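Local coordinates for putative polysaccharide biosynthesis protein with aminopeptidase-like domain (Clostridium acetobutylicum, PDB 3K9T) that binds one zinc ion per subunit of a homotrimer, probably acts in the biosynthesis of modified polysaccharides and is not expected to have peptidase activity despite its aminopeptidase-like fold, at residues E18-I23 / A202-F206; F27-I33 / T188-C194; L94-Y99 / I126-Y132; L167-E171 / R221-P226. One frame throughout, in Å; residues are numbered along the deposited sequence. Where two conformers were deposited one is given.

Contact 1: residues E18-I23 / A202-F206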
loop_
_atom_site.group_PDB
_atom_site.type_symbol
_atom_site.label_atom_id
_atom_site.label_comp_id
_atom_site.label_asym_id
_atom_site.label_seq_id
_atom_site.Cartn_x
_atom_site.Cartn_y
_atom_site.Cartn_z
ATOM N N GLU A 18 -31.260 13.403 27.664
ATOM C CA GLU A 18 -31.403 12.483 28.803
ATOM C C GLU A 18 -30.029 12.018 29.284
ATOM O O GLU A 18 -29.803 11.820 30.466
ATOM C CB GLU A 18 -32.266 11.266 28.406
ATOM C CG GLU A 18 -33.679 11.619 27.898
ATOM C CD GLU A 18 -34.557 10.392 27.568
ATOM O OE1 GLU A 18 -34.336 9.855 26.472
ATOM O OE2 GLU A 18 -35.436 9.963 28.384
ATOM N N ILE A 19 -29.107 11.834 28.329
ATOM C CA ILE A 19 -27.739 11.424 28.651
ATOM C C ILE A 19 -27.091 12.565 29.443
ATOM O O ILE A 19 -26.437 12.318 30.455
ATOM C CB ILE A 19 -26.888 11.050 27.408
ATOM C CG1 ILE A 19 -27.473 9.817 26.682
ATOM C CG2 ILE A 19 -25.453 10.751 27.810
ATOM C CD1 ILE A 19 -26.874 9.575 25.263
ATOM N N TYR A 20 -27.324 13.814 29.018
ATOM C CA TYR A 20 -26.786 14.984 29.732
ATOM C C TYR A 20 -27.272 15.055 31.197
ATOM O O TYR A 20 -26.481 15.294 32.131
ATOM C CB TYR A 20 -27.139 16.307 29.027
ATOM C CG TYR A 20 -26.709 17.458 29.892
ATOM C CD1 TYR A 20 -25.363 17.821 29.976
ATOM C CD2 TYR A 20 -27.605 18.106 30.712
ATOM C CE1 TYR A 20 -24.943 18.827 30.814
ATOM C CE2 TYR A 20 -27.191 19.122 31.544
ATOM C CZ TYR A 20 -25.855 19.486 31.602
ATOM O OH TYR A 20 -25.437 20.510 32.456
ATOM N N ASN A 21 -28.582 14.855 31.376
ATOM C CA ASN A 21 -29.220 14.908 32.690
ATOM C C ASN A 21 -28.654 13.889 33.680
ATOM O O ASN A 21 -28.552 14.197 34.876
ATOM C CB ASN A 21 -30.712 14.721 32.565
ATOM C CG ASN A 21 -31.403 15.890 31.881
ATOM O OD1 ASN A 21 -30.858 16.989 31.785
ATOM N ND2 ASN A 21 -32.638 15.650 31.399
ATOM N N LEU A 22 -28.299 12.698 33.180
ATOM C CA LEU A 22 -27.621 11.677 33.973
ATOM C C LEU A 22 -26.218 12.169 34.374
ATOM O O LEU A 22 -25.783 11.991 35.523
ATOM C CB LEU A 22 -27.529 10.353 33.189
ATOM C CG LEU A 22 -26.785 9.151 33.824
ATOM C CD1 LEU A 22 -27.191 8.978 35.296
ATOM C CD2 LEU A 22 -26.942 7.812 32.995
ATOM N N ILE A 23 -25.510 12.795 33.433
ATOM C CA ILE A 23 -24.194 13.356 33.710
ATOM C C ILE A 23 -24.359 14.393 34.807
ATOM O O ILE A 23 -23.633 14.385 35.807
ATOM C CB ILE A 23 -23.559 13.997 32.436
ATOM C CG1 ILE A 23 -23.151 12.890 31.426
ATOM C CG2 ILE A 23 -22.389 15.013 32.820
ATOM C CD1 ILE A 23 -22.853 13.396 30.024
ATOM N N ALA A 202 -22.452 7.790 31.176
ATOM C CA ALA A 202 -23.852 8.059 30.786
ATOM C C ALA A 202 -24.169 7.470 29.424
ATOM O O ALA A 202 -25.275 6.952 29.246
ATOM C CB ALA A 202 -24.208 9.528 30.847
ATOM N N LEU A 203 -23.210 7.484 28.484
ATOM C CA LEU A 203 -23.473 6.939 27.136
ATOM C C LEU A 203 -23.756 5.439 27.152
ATOM O O LEU A 203 -24.735 4.979 26.601
ATOM C CB LEU A 203 -22.331 7.260 26.159
ATOM C CG LEU A 203 -22.360 6.525 24.810
ATOM C CD1 LEU A 203 -23.464 7.107 24.042
ATOM C CD2 LEU A 203 -21.052 6.601 24.008
ATOM N N ILE A 204 -22.852 4.684 27.745
ATOM C CA ILE A 204 -22.938 3.232 27.809
ATOM C C ILE A 204 -24.241 2.859 28.540
ATOM O O ILE A 204 -24.911 1.909 28.151
ATOM C CB ILE A 204 -21.625 2.699 28.491
ATOM C CG1 ILE A 204 -20.450 2.846 27.524
ATOM C CG2 ILE A 204 -21.666 1.332 28.913
ATOM C CD1 ILE A 204 -20.671 2.228 26.256
ATOM N N THR A 205 -24.641 3.649 29.540
ATOM C CA THR A 205 -25.890 3.394 30.243
ATOM C C THR A 205 -27.067 3.406 29.262
ATOM O O THR A 205 -27.869 2.451 29.211
ATOM C CB THR A 205 -26.079 4.347 31.421
ATOM O OG1 THR A 205 -25.041 4.063 32.368
ATOM C CG2 THR A 205 -27.468 4.148 32.105
ATOM N N PHE A 206 -27.116 4.441 28.435
ATOM C CA PHE A 206 -28.181 4.570 27.451
ATOM C C PHE A 206 -28.097 3.589 26.274
ATOM O O PHE A 206 -29.114 3.211 25.724
ATOM C CB PHE A 206 -28.347 6.029 27.016
ATOM C CG PHE A 206 -29.186 6.824 27.982
ATOM C CD1 PHE A 206 -28.649 7.284 29.172
ATOM C CD2 PHE A 206 -30.528 7.041 27.735
ATOM C CE1 PHE A 206 -29.426 7.979 30.081
ATOM C CE2 PHE A 206 -31.312 7.741 28.632
ATOM C CZ PHE A 206 -30.763 8.223 29.801
#

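Contact 2: residues F27-I33 / T188-C194. With ZN (zinc ion), chain B.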
loop_
_atom_site.group_PDB
_atom_site.type_symbol
_atom_site.label_atom_id
_atom_site.label_comp_id
_atom_site.label_asym_id
_atom_site.label_seq_id
_atom_site.Cartn_x
_atom_site.Cartn_y
_atom_site.Cartn_z
ATOM N N PHE A 27 -22.576 14.358 38.432
ATOM C CA PHE A 27 -21.408 15.259 38.457
ATOM C C PHE A 27 -20.807 15.530 39.839
ATOM O O PHE A 27 -19.602 15.380 40.018
ATOM C CB PHE A 27 -21.756 16.563 37.732
ATOM C CG PHE A 27 -20.643 17.545 37.665
ATOM C CD1 PHE A 27 -19.556 17.316 36.847
ATOM C CD2 PHE A 27 -20.668 18.691 38.448
ATOM C CE1 PHE A 27 -18.513 18.231 36.802
ATOM C CE2 PHE A 27 -19.657 19.605 38.392
ATOM C CZ PHE A 27 -18.574 19.384 37.567
ATOM N N PRO A 28 -21.642 15.891 40.832
ATOM C CA PRO A 28 -21.167 16.271 42.152
ATOM C C PRO A 28 -20.511 15.198 43.000
ATOM O O PRO A 28 -19.813 15.539 43.957
ATOM C CB PRO A 28 -22.448 16.690 42.861
ATOM C CG PRO A 28 -23.405 16.923 41.828
ATOM C CD PRO A 28 -23.107 15.934 40.793
ATOM N N ILE A 29 -20.751 13.936 42.673
ATOM C CA ILE A 29 -20.300 12.820 43.473
ATOM C C ILE A 29 -18.797 12.624 43.320
ATOM O O ILE A 29 -18.266 12.667 42.211
ATOM C CB ILE A 29 -21.069 11.518 43.064
ATOM C CG1 ILE A 29 -22.542 11.607 43.458
ATOM C CG2 ILE A 29 -20.435 10.299 43.681
ATOM C CD1 ILE A 29 -23.464 10.721 42.622
ATOM N N CYS A 30 -18.133 12.378 44.445
ATOM C CA CYS A 30 -16.707 12.167 44.496
ATOM C C CYS A 30 -16.303 10.691 44.281
ATOM O O CYS A 30 -16.093 9.923 45.228
ATOM C CB CYS A 30 -16.182 12.651 45.829
ATOM S SG CYS A 30 -14.375 12.719 45.889
ATOM N N ARG A 31 -16.192 10.295 43.016
ATOM C CA ARG A 31 -15.644 8.986 42.678
ATOM C C ARG A 31 -14.118 8.933 42.861
ATOM O O ARG A 31 -13.426 9.921 42.820
ATOM C CB ARG A 31 -15.970 8.650 41.227
ATOM C CG ARG A 31 -17.418 8.357 40.959
ATOM C CD ARG A 31 -17.813 8.589 39.512
ATOM N NE ARG A 31 -17.854 10.027 39.220
ATOM C CZ ARG A 31 -18.916 10.800 39.391
ATOM N NH1 ARG A 31 -20.070 10.293 39.831
ATOM N NH2 ARG A 31 -18.828 12.091 39.125
ATOM N N SER A 32 -13.620 7.738 43.071
ATOM C CA SER A 32 -12.198 7.435 43.012
ATOM C C SER A 32 -12.160 5.968 42.501
ATOM O O SER A 32 -13.191 5.447 42.039
ATOM C CB SER A 32 -11.539 7.599 44.387
ATOM O OG SER A 32 -10.142 7.348 44.334
ATOM N N ILE A 33 -11.011 5.301 42.589
ATOM C CA ILE A 33 -10.934 3.900 42.165
ATOM C C ILE A 33 -11.687 2.941 43.097
ATOM O O ILE A 33 -11.905 1.793 42.755
ATOM C CB ILE A 33 -9.503 3.421 41.943
ATOM C CG1 ILE A 33 -8.624 3.631 43.166
ATOM C CG2 ILE A 33 -8.896 4.143 40.745
ATOM C CD1 ILE A 33 -7.306 2.797 43.040
ATOM N N THR A 188 -15.207 4.309 35.947
ATOM C CA THR A 188 -16.031 4.995 36.943
ATOM C C THR A 188 -15.276 5.741 38.051
ATOM O O THR A 188 -15.893 6.239 38.998
ATOM C CB THR A 188 -16.913 3.974 37.592
ATOM O OG1 THR A 188 -16.089 2.875 37.994
ATOM C CG2 THR A 188 -17.981 3.507 36.589
ATOM N N CYS A 189 -13.958 5.862 37.882
ATOM C CA CYS A 189 -13.071 6.366 38.915
ATOM C C CYS A 189 -12.865 7.891 38.928
ATOM O O CYS A 189 -12.382 8.435 39.924
ATOM C CB CYS A 189 -11.723 5.680 38.760
ATOM S SG CYS A 189 -10.992 5.933 37.115
ATOM N N HIS A 190 -13.201 8.586 37.842
ATOM C CA HIS A 190 -13.041 10.041 37.827
ATOM C C HIS A 190 -14.183 10.754 38.553
ATOM O O HIS A 190 -15.358 10.425 38.336
ATOM C CB HIS A 190 -12.969 10.561 36.418
ATOM C CG HIS A 190 -11.682 10.261 35.734
ATOM N ND1 HIS A 190 -11.046 9.046 35.848
ATOM C CD2 HIS A 190 -10.931 11.012 34.893
ATOM C CE1 HIS A 190 -9.959 9.061 35.100
ATOM N NE2 HIS A 190 -9.865 10.242 34.518
ATOM N N PRO A 191 -13.843 11.731 39.397
ATOM C CA PRO A 191 -14.852 12.489 40.165
ATOM C C PRO A 191 -15.602 13.540 39.325
ATOM O O PRO A 191 -16.131 13.151 38.262
ATOM C CB PRO A 191 -14.048 13.054 41.349
ATOM C CG PRO A 191 -12.637 13.100 40.855
ATOM C CD PRO A 191 -12.479 11.979 39.892
ATOM N N SER A 192 -15.655 14.812 39.762
ATOM C CA SER A 192 -16.468 15.851 39.065
ATOM C C SER A 192 -15.807 16.440 37.812
ATOM O O SER A 192 -15.387 17.600 37.787
ATOM C CB SER A 192 -16.853 16.994 40.023
ATOM O OG SER A 192 -17.586 16.515 41.131
HETATM N N MSE A 193 -15.695 15.601 36.788
HETATM C CA MSE A 193 -15.266 15.996 35.452
HETATM C C MSE A 193 -16.215 15.278 34.481
HETATM O O MSE A 193 -16.611 14.124 34.720
HETATM C CB MSE A 193 -13.808 15.627 35.193
HETATM C CG MSE A 193 -12.793 16.392 36.083
HETATM SE SE MSE A 193 -11.108 15.521 35.987
HETATM C CE MSE A 193 -11.506 13.954 37.121
ATOM N N CYS A 194 -16.573 15.970 33.403
ATOM C CA CYS A 194 -17.597 15.517 32.497
ATOM C C CYS A 194 -17.129 14.664 31.301
ATOM O O CYS A 194 -17.523 13.525 31.212
ATOM C CB CYS A 194 -18.409 16.729 32.036
ATOM S SG CYS A 194 -19.368 17.468 33.396
HETATM ZN ZN ZN B . -8.613 10.887 33.027
HETATM O O HOH W 1 -14.508 3.156 40.243
#

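Contact 3: residues L94-Y99 / I126-Y132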
loop_
_atom_site.group_PDB
_atom_site.type_symbol
_atom_site.label_atom_id
_atom_site.label_comp_id
_atom_site.label_asym_id
_atom_site.label_seq_id
_atom_site.Cartn_x
_atom_site.Cartn_y
_atom_site.Cartn_z
ATOM N N LEU A 94 -12.492 18.359 43.065
ATOM C CA LEU A 94 -11.175 18.374 42.438
ATOM C C LEU A 94 -10.133 19.079 43.346
ATOM O O LEU A 94 -8.926 18.885 43.163
ATOM C CB LEU A 94 -11.230 18.986 41.035
ATOM C CG LEU A 94 -12.058 18.310 39.919
ATOM C CD1 LEU A 94 -11.763 19.008 38.565
ATOM C CD2 LEU A 94 -11.806 16.793 39.798
ATOM N N HIS A 95 -10.613 19.854 44.335
ATOM C CA HIS A 95 -9.756 20.485 45.351
ATOM C C HIS A 95 -8.932 19.503 46.214
ATOM O O HIS A 95 -7.977 19.940 46.843
ATOM C CB HIS A 95 -10.549 21.388 46.310
ATOM C CG HIS A 95 -11.010 22.673 45.706
ATOM N ND1 HIS A 95 -10.149 23.561 45.106
ATOM C CD2 HIS A 95 -12.240 23.235 45.628
ATOM C CE1 HIS A 95 -10.832 24.600 44.653
ATOM N NE2 HIS A 95 -12.102 24.439 44.974
ATOM N N VAL A 96 -9.298 18.220 46.278
ATOM C CA VAL A 96 -8.540 17.238 47.056
ATOM C C VAL A 96 -7.934 16.198 46.129
ATOM O O VAL A 96 -8.600 15.704 45.220
ATOM C CB VAL A 96 -9.404 16.498 48.122
ATOM C CG1 VAL A 96 -8.586 15.399 48.815
ATOM C CG2 VAL A 96 -9.899 17.462 49.157
HETATM N N MSE A 97 -6.663 15.884 46.377
HETATM C CA MSE A 97 -5.941 14.854 45.647
HETATM C C MSE A 97 -6.547 13.491 46.032
HETATM O O MSE A 97 -6.644 13.147 47.213
HETATM C CB MSE A 97 -4.458 14.939 45.986
HETATM C CG MSE A 97 -3.566 13.889 45.309
HETATM SE SE MSE A 97 -1.799 13.885 46.130
HETATM C CE MSE A 97 -1.149 15.546 45.326
ATOM N N SER A 98 -6.980 12.732 45.027
ATOM C CA SER A 98 -7.696 11.491 45.273
ATOM C C SER A 98 -6.773 10.548 46.024
ATOM O O SER A 98 -5.608 10.428 45.681
ATOM C CB SER A 98 -8.172 10.859 43.964
ATOM O OG SER A 98 -9.167 9.873 44.185
ATOM N N TYR A 99 -7.332 9.880 47.026
ATOM C CA TYR A 99 -6.624 8.978 47.928
ATOM C C TYR A 99 -5.815 9.730 48.989
ATOM O O TYR A 99 -4.946 9.130 49.625
ATOM C CB TYR A 99 -5.797 7.893 47.185
ATOM C CG TYR A 99 -6.530 6.565 47.030
ATOM C CD1 TYR A 99 -7.751 6.495 46.351
ATOM C CD2 TYR A 99 -6.021 5.388 47.566
ATOM C CE1 TYR A 99 -8.434 5.291 46.196
ATOM C CE2 TYR A 99 -6.731 4.158 47.431
ATOM C CZ TYR A 99 -7.936 4.124 46.751
ATOM O OH TYR A 99 -8.636 2.938 46.578
ATOM N N ILE A 126 -8.651 24.301 38.199
ATOM C CA ILE A 126 -8.265 23.471 39.332
ATOM C C ILE A 126 -7.685 22.182 38.742
ATOM O O ILE A 126 -8.320 21.503 37.955
ATOM C CB ILE A 126 -9.444 23.176 40.272
ATOM C CG1 ILE A 126 -10.106 24.484 40.738
ATOM C CG2 ILE A 126 -8.968 22.341 41.492
ATOM C CD1 ILE A 126 -11.519 24.299 41.379
ATOM N N PRO A 127 -6.445 21.860 39.082
ATOM C CA PRO A 127 -5.957 20.600 38.559
ATOM C C PRO A 127 -6.503 19.379 39.317
ATOM O O PRO A 127 -6.683 19.441 40.528
ATOM C CB PRO A 127 -4.438 20.709 38.728
ATOM C CG PRO A 127 -4.222 21.695 39.812
ATOM C CD PRO A 127 -5.430 22.596 39.850
ATOM N N TYR A 128 -6.756 18.300 38.578
ATOM C CA TYR A 128 -7.124 16.990 39.136
ATOM C C TYR A 128 -5.883 16.143 39.378
ATOM O O TYR A 128 -5.130 15.860 38.466
ATOM C CB TYR A 128 -8.095 16.261 38.189
ATOM C CG TYR A 128 -8.354 14.793 38.482
ATOM C CD1 TYR A 128 -8.862 14.364 39.712
ATOM C CD2 TYR A 128 -8.130 13.850 37.504
ATOM C CE1 TYR A 128 -9.089 13.007 39.962
ATOM C CE2 TYR A 128 -8.356 12.491 37.732
ATOM C CZ TYR A 128 -8.820 12.075 38.958
ATOM O OH TYR A 128 -9.059 10.732 39.094
ATOM N N LEU A 129 -5.661 15.760 40.625
ATOM C CA LEU A 129 -4.516 14.920 40.983
ATOM C C LEU A 129 -4.984 13.712 41.802
ATOM O O LEU A 129 -6.018 13.754 42.475
ATOM C CB LEU A 129 -3.450 15.727 41.754
ATOM C CG LEU A 129 -2.784 16.881 40.992
ATOM C CD1 LEU A 129 -2.108 17.865 41.917
ATOM C CD2 LEU A 129 -1.809 16.311 40.017
ATOM N N THR A 130 -4.211 12.642 41.707
ATOM C CA THR A 130 -4.470 11.403 42.427
ATOM C C THR A 130 -3.167 10.887 43.053
ATOM O O THR A 130 -2.074 11.259 42.635
ATOM C CB THR A 130 -5.002 10.274 41.500
ATOM O OG1 THR A 130 -3.942 9.811 40.662
ATOM C CG2 THR A 130 -6.188 10.733 40.655
ATOM N N SER A 131 -3.286 10.019 44.047
ATOM C CA SER A 131 -2.118 9.386 44.640
ATOM C C SER A 131 -2.535 8.033 45.142
ATOM O O SER A 131 -2.574 7.789 46.326
ATOM C CB SER A 131 -1.545 10.224 45.785
ATOM O OG SER A 131 -0.358 9.609 46.273
ATOM N N TYR A 132 -2.866 7.152 44.220
ATOM C CA TYR A 132 -3.467 5.881 44.592
ATOM C C TYR A 132 -2.522 4.947 45.306
ATOM O O TYR A 132 -2.914 4.265 46.261
ATOM C CB TYR A 132 -4.003 5.156 43.362
ATOM C CG TYR A 132 -5.073 5.901 42.601
ATOM C CD1 TYR A 132 -6.052 6.630 43.265
ATOM C CD2 TYR A 132 -5.126 5.842 41.213
ATOM C CE1 TYR A 132 -7.043 7.309 42.562
ATOM C CE2 TYR A 132 -6.108 6.524 40.498
ATOM C CZ TYR A 132 -7.066 7.244 41.176
ATOM O OH TYR A 132 -8.048 7.892 40.478
HETATM O O HOH W 2 -7.442 16.666 42.601
#

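Contact 4: residues L167-E171 / R221-P226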
loop_
_atom_site.group_PDB
_atom_site.type_symbol
_atom_site.label_atom_id
_atom_site.label_comp_id
_atom_site.label_asym_id
_atom_site.label_seq_id
_atom_site.Cartn_x
_atom_site.Cartn_y
_atom_site.Cartn_z
ATOM N N LEU A 167 -13.231 -3.028 46.415
ATOM C CA LEU A 167 -13.292 -2.321 45.149
ATOM C C LEU A 167 -14.583 -2.697 44.426
ATOM O O LEU A 167 -14.839 -3.881 44.179
ATOM C CB LEU A 167 -12.069 -2.678 44.276
ATOM C CG LEU A 167 -11.963 -2.082 42.859
ATOM C CD1 LEU A 167 -10.510 -1.810 42.489
ATOM C CD2 LEU A 167 -12.611 -2.964 41.859
ATOM N N THR A 168 -15.372 -1.674 44.103
ATOM C CA THR A 168 -16.654 -1.839 43.430
ATOM C C THR A 168 -16.520 -1.839 41.921
ATOM O O THR A 168 -15.818 -0.976 41.369
ATOM C CB THR A 168 -17.620 -0.678 43.771
ATOM O OG1 THR A 168 -17.640 -0.477 45.193
ATOM C CG2 THR A 168 -19.051 -0.994 43.237
ATOM N N TYR A 169 -17.155 -2.816 41.272
ATOM C CA TYR A 169 -17.401 -2.716 39.826
ATOM C C TYR A 169 -18.801 -3.216 39.503
ATOM O O TYR A 169 -19.330 -4.082 40.202
ATOM C CB TYR A 169 -16.330 -3.379 38.942
ATOM C CG TYR A 169 -16.283 -4.894 38.919
ATOM C CD1 TYR A 169 -17.076 -5.612 38.074
ATOM C CD2 TYR A 169 -15.398 -5.583 39.689
ATOM C CE1 TYR A 169 -17.004 -6.954 38.012
ATOM C CE2 TYR A 169 -15.318 -6.951 39.634
ATOM C CZ TYR A 169 -16.117 -7.629 38.800
ATOM O OH TYR A 169 -16.059 -9.010 38.774
ATOM N N GLY A 170 -19.399 -2.636 38.466
ATOM C CA GLY A 170 -20.736 -3.019 38.014
ATOM C C GLY A 170 -20.737 -3.675 36.636
ATOM O O GLY A 170 -19.907 -3.373 35.788
ATOM N N GLU A 171 -21.720 -4.524 36.393
ATOM C CA GLU A 171 -21.758 -5.298 35.165
ATOM C C GLU A 171 -23.199 -5.621 34.749
ATOM O O GLU A 171 -24.042 -5.981 35.585
ATOM C CB GLU A 171 -20.974 -6.576 35.419
ATOM C CG GLU A 171 -20.837 -7.534 34.295
ATOM C CD GLU A 171 -19.902 -8.706 34.668
ATOM O OE1 GLU A 171 -19.396 -8.757 35.812
ATOM O OE2 GLU A 171 -19.627 -9.555 33.803
ATOM N N ARG A 221 -22.087 -7.292 26.842
ATOM C CA ARG A 221 -21.698 -7.092 28.222
ATOM C C ARG A 221 -21.232 -5.682 28.415
ATOM O O ARG A 221 -20.436 -5.173 27.634
ATOM C CB ARG A 221 -20.579 -8.017 28.594
ATOM C CG ARG A 221 -20.179 -7.990 30.077
ATOM C CD ARG A 221 -19.000 -8.962 30.352
ATOM N NE ARG A 221 -19.326 -10.306 29.879
ATOM C CZ ARG A 221 -20.143 -11.159 30.508
ATOM N NH1 ARG A 221 -20.695 -10.840 31.663
ATOM N NH2 ARG A 221 -20.401 -12.361 29.990
ATOM N N PHE A 222 -21.706 -5.047 29.482
ATOM C CA PHE A 222 -21.349 -3.672 29.744
ATOM C C PHE A 222 -20.644 -3.619 31.084
ATOM O O PHE A 222 -21.241 -3.944 32.084
ATOM C CB PHE A 222 -22.589 -2.826 29.793
ATOM C CG PHE A 222 -23.420 -2.894 28.583
ATOM C CD1 PHE A 222 -24.288 -3.961 28.382
ATOM C CD2 PHE A 222 -23.393 -1.863 27.657
ATOM C CE1 PHE A 222 -25.104 -4.028 27.241
ATOM C CE2 PHE A 222 -24.198 -1.913 26.521
ATOM C CZ PHE A 222 -25.057 -3.008 26.308
ATOM N N LEU A 223 -19.384 -3.188 31.091
ATOM C CA LEU A 223 -18.561 -3.140 32.297
ATOM C C LEU A 223 -18.374 -1.703 32.751
ATOM O O LEU A 223 -17.955 -0.856 31.970
ATOM C CB LEU A 223 -17.205 -3.775 32.023
ATOM C CG LEU A 223 -16.287 -3.852 33.222
ATOM C CD1 LEU A 223 -16.876 -4.787 34.281
ATOM C CD2 LEU A 223 -14.926 -4.316 32.750
ATOM N N PHE A 224 -18.734 -1.435 34.008
ATOM C CA PHE A 224 -18.476 -0.150 34.659
ATOM C C PHE A 224 -17.496 -0.400 35.837
ATOM O O PHE A 224 -17.867 -0.953 36.867
ATOM C CB PHE A 224 -19.744 0.461 35.198
ATOM C CG PHE A 224 -20.799 0.715 34.190
ATOM C CD1 PHE A 224 -21.631 -0.309 33.757
ATOM C CD2 PHE A 224 -21.048 2.002 33.748
ATOM C CE1 PHE A 224 -22.671 -0.046 32.856
ATOM C CE2 PHE A 224 -22.092 2.265 32.863
ATOM C CZ PHE A 224 -22.895 1.240 32.418
ATOM N N ALA A 225 -16.257 0.040 35.687
ATOM C CA ALA A 225 -15.198 -0.328 36.620
ATOM C C ALA A 225 -14.165 0.781 36.661
ATOM O O ALA A 225 -14.015 1.516 35.667
ATOM C CB ALA A 225 -14.560 -1.601 36.170
ATOM N N PRO A 226 -13.439 0.914 37.792
ATOM C CA PRO A 226 -12.363 1.914 37.793
ATOM C C PRO A 226 -11.349 1.615 36.719
ATOM O O PRO A 226 -11.068 0.433 36.467
ATOM C CB PRO A 226 -11.692 1.717 39.173
ATOM C CG PRO A 226 -12.122 0.361 39.654
ATOM C CD PRO A 226 -13.512 0.200 39.077
#

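Contact 1: residues E18-I23 / A202-F206
Ile19 lays its CG1 over one face of the Phe206 ring, 4.1 Å from the ring centroid and 28° off the normal, a CH-pi contact in which the two side chains run antiparallel alongside each other. The two branches of Ile19 divide the work. CG1 stands beside the backbone N (chi1 -64°) and takes the ring, while CG2 points the other way along the helix and meets Ala202 CB at 3.5 Å. At the edge of the same ring, near its plane, Leu22 CD2 comes within 3.8 Å of Phe206 CE1, and Glu18 CB approaches CE2 obliquely at 3.7 Å. Helix 12-26 thus packs on helix 194-211 of the aminopeptidase-like domain, the segment axes 9.3 Å apart and their directions 129° from parallel. The backbones are nearest at Ala202, whose CA is 5.6 Å from Ile19 CA. The Ala202 CB touches both Ile19 CG2 and Ile23 CG1, the latter 3.6 Å away, and its CA touches Leu22 CD2. Leu22 lies crosswise to Thr205, CD2 against CG2 at 3.8 Å, and the hydroxyl of Thr205 is bonded within its own helix to Val201 O. Tyr343 of helix 336-355 touches Ile19 and Leu203, His48 meets the Phe206 ring, and Ile44 of helix 36-45 packs on Leu22.

Contact 2: residues F27-I33 / T188-C194
Arg31 reaches across to two successive carbonyls of the 188-194 loop, NE to His190 O at 2.7 Å and NH2 to Pro191 O at 3.0 Å. Both oxygens lie in the guanidinium plane, but they are used differently: NE comes in tilted only 17° from the carbonyl plane of His190, whereas NH2 stands above that of Pro191. Met193 N reaches Pro191 O from the opposite face, so two donors grip this oxygen. A chi3 bend (-72°) brings NE and NH2 to these carbonyls. In a fold of the zinc exopeptidase type, this loop follows strand 181-187 and carries a metal ligand: His190 NE2 binds the zinc ion, with Asp196 and His325 as further protein ligands. Arg31 therefore holds the carbonyl of a first-shell residue. Farther along, Ser192 OG donates to Phe27 O at 2.6 Å, and Ser192 CB sits over a face of the Phe27 ring, 3.9 Å from its centroid. Cys194 SG meets that ring obliquely, 3.5 Å from CD1. Outside the two loops, Arg31 NH1 is bonded to Thr41 OG1 and NH2 to Leu26 O. At the other end a water links Ser32 O to Thr188 OG1, and Ile33 CG2 packs on Cys189 CB.

Contact 3: residues L94-Y99 / I126-Y132
A water accepts a hydrogen bond from Leu129 N at 2.8 Å and lies within donating distance of Leu94 O (2.7 Å) and Val96 O (3.0 Å), though its protons may be shared with further acceptors; it bridges the two loops where their backbones do not pair directly. Farther along they do: Ser98 N donates to Leu129 O and Ser131 N to Ser98 O, both at 2.9 Å, making a single beta bridge of Ser98 with Thr130. Beyond it Tyr132 and Tyr99 form an offset edge-to-face pair, Tyr132 giving the edge, planes at 80° and centroids 5.3 Å apart. The Tyr99 ring is also stacked on Trp71. Met97, a selenomethionine extended through chi2 (-168°), carries its SE to 3.7 Å from Ser131 CB. At the other end Ile126 CD1 touches His95 CE1 at 3.4 Å, while His95 ND1 is bonded to Ser140 O. Leu94 CD2 crosses to Tyr128 CD1; the Tyr128 ring in turn packs edge-to-face with zinc ligand His325. Backbone bonds and a water thus fix these irregular loops of the insert domain together, and through Tyr128 the insert contributes to the surroundings of the zinc site.

Contact 4: residues L167-E171 / R221-P226
Leu223 CD1 packs obliquely on Tyr169 CD1 at 3.9 Å, and Tyr169 CB rests on Ala225 CB at 3.7 Å. The backbone sets that CB, while chi1 (72°) decides only where the ring goes, toward a stack on His54, with its hydroxyl meeting Arg237. At the end of strand 219-225, the CD1 methyl of Leu167 ends against CG of the Pro226 ring, 3.9 Å away. From Tyr169 and Ala225 onward, away from Pro226, two inner strands of the mixed sheet pair antiparallel: Gly170 and Phe224 form a hydrogen-bonded pair, Gly170 N to Phe224 O 2.8 Å and Phe224 N to Gly170 O 2.9 Å, and Glu171 with Leu223 a non-hydrogen-bonded one. Phe224 stands on the other face, against Ile204 and Thr205 of helix 194-211. The polar edge is a salt bridge, Glu171 OE2 to Arg221 NH1 at 2.7 Å, where OE2 lies at the edge of the guanidinium although the two planes are 75° apart. Its hydrogen bond is weak, 129° at the proton. Arg221 NE has a second carboxylate in Glu181, so the arginine probably draws two acidic side chains together, from strands 166-174 and 181-187.

In the fold
Helix 12-26 opens the chain's part in contact 1, and the loop after it enters contact 2. The chain then passes into the insert, where contact 3 closes a short loop between 94-99 and 126-132, lying within the spans of contacts 1 and 2. Strand 166-174 begins contact 4. The return through 188-194 closes contact 2, helix 194-211 closes contact 1 around it, and strand 219-225 closes contact 4, which crosses both. Contact 2 touches the others: Ser32 OG probably bonds Ser98 OG of contact 3, Thr188 N probably bonds Ala225 O of contact 4, and Ile23 packs on Cys194. Contacts 1 and 4 also touch, helix 194-211 packing on strand 219-225. Helix pair, zinc loop, insert and sheet are thereby joined.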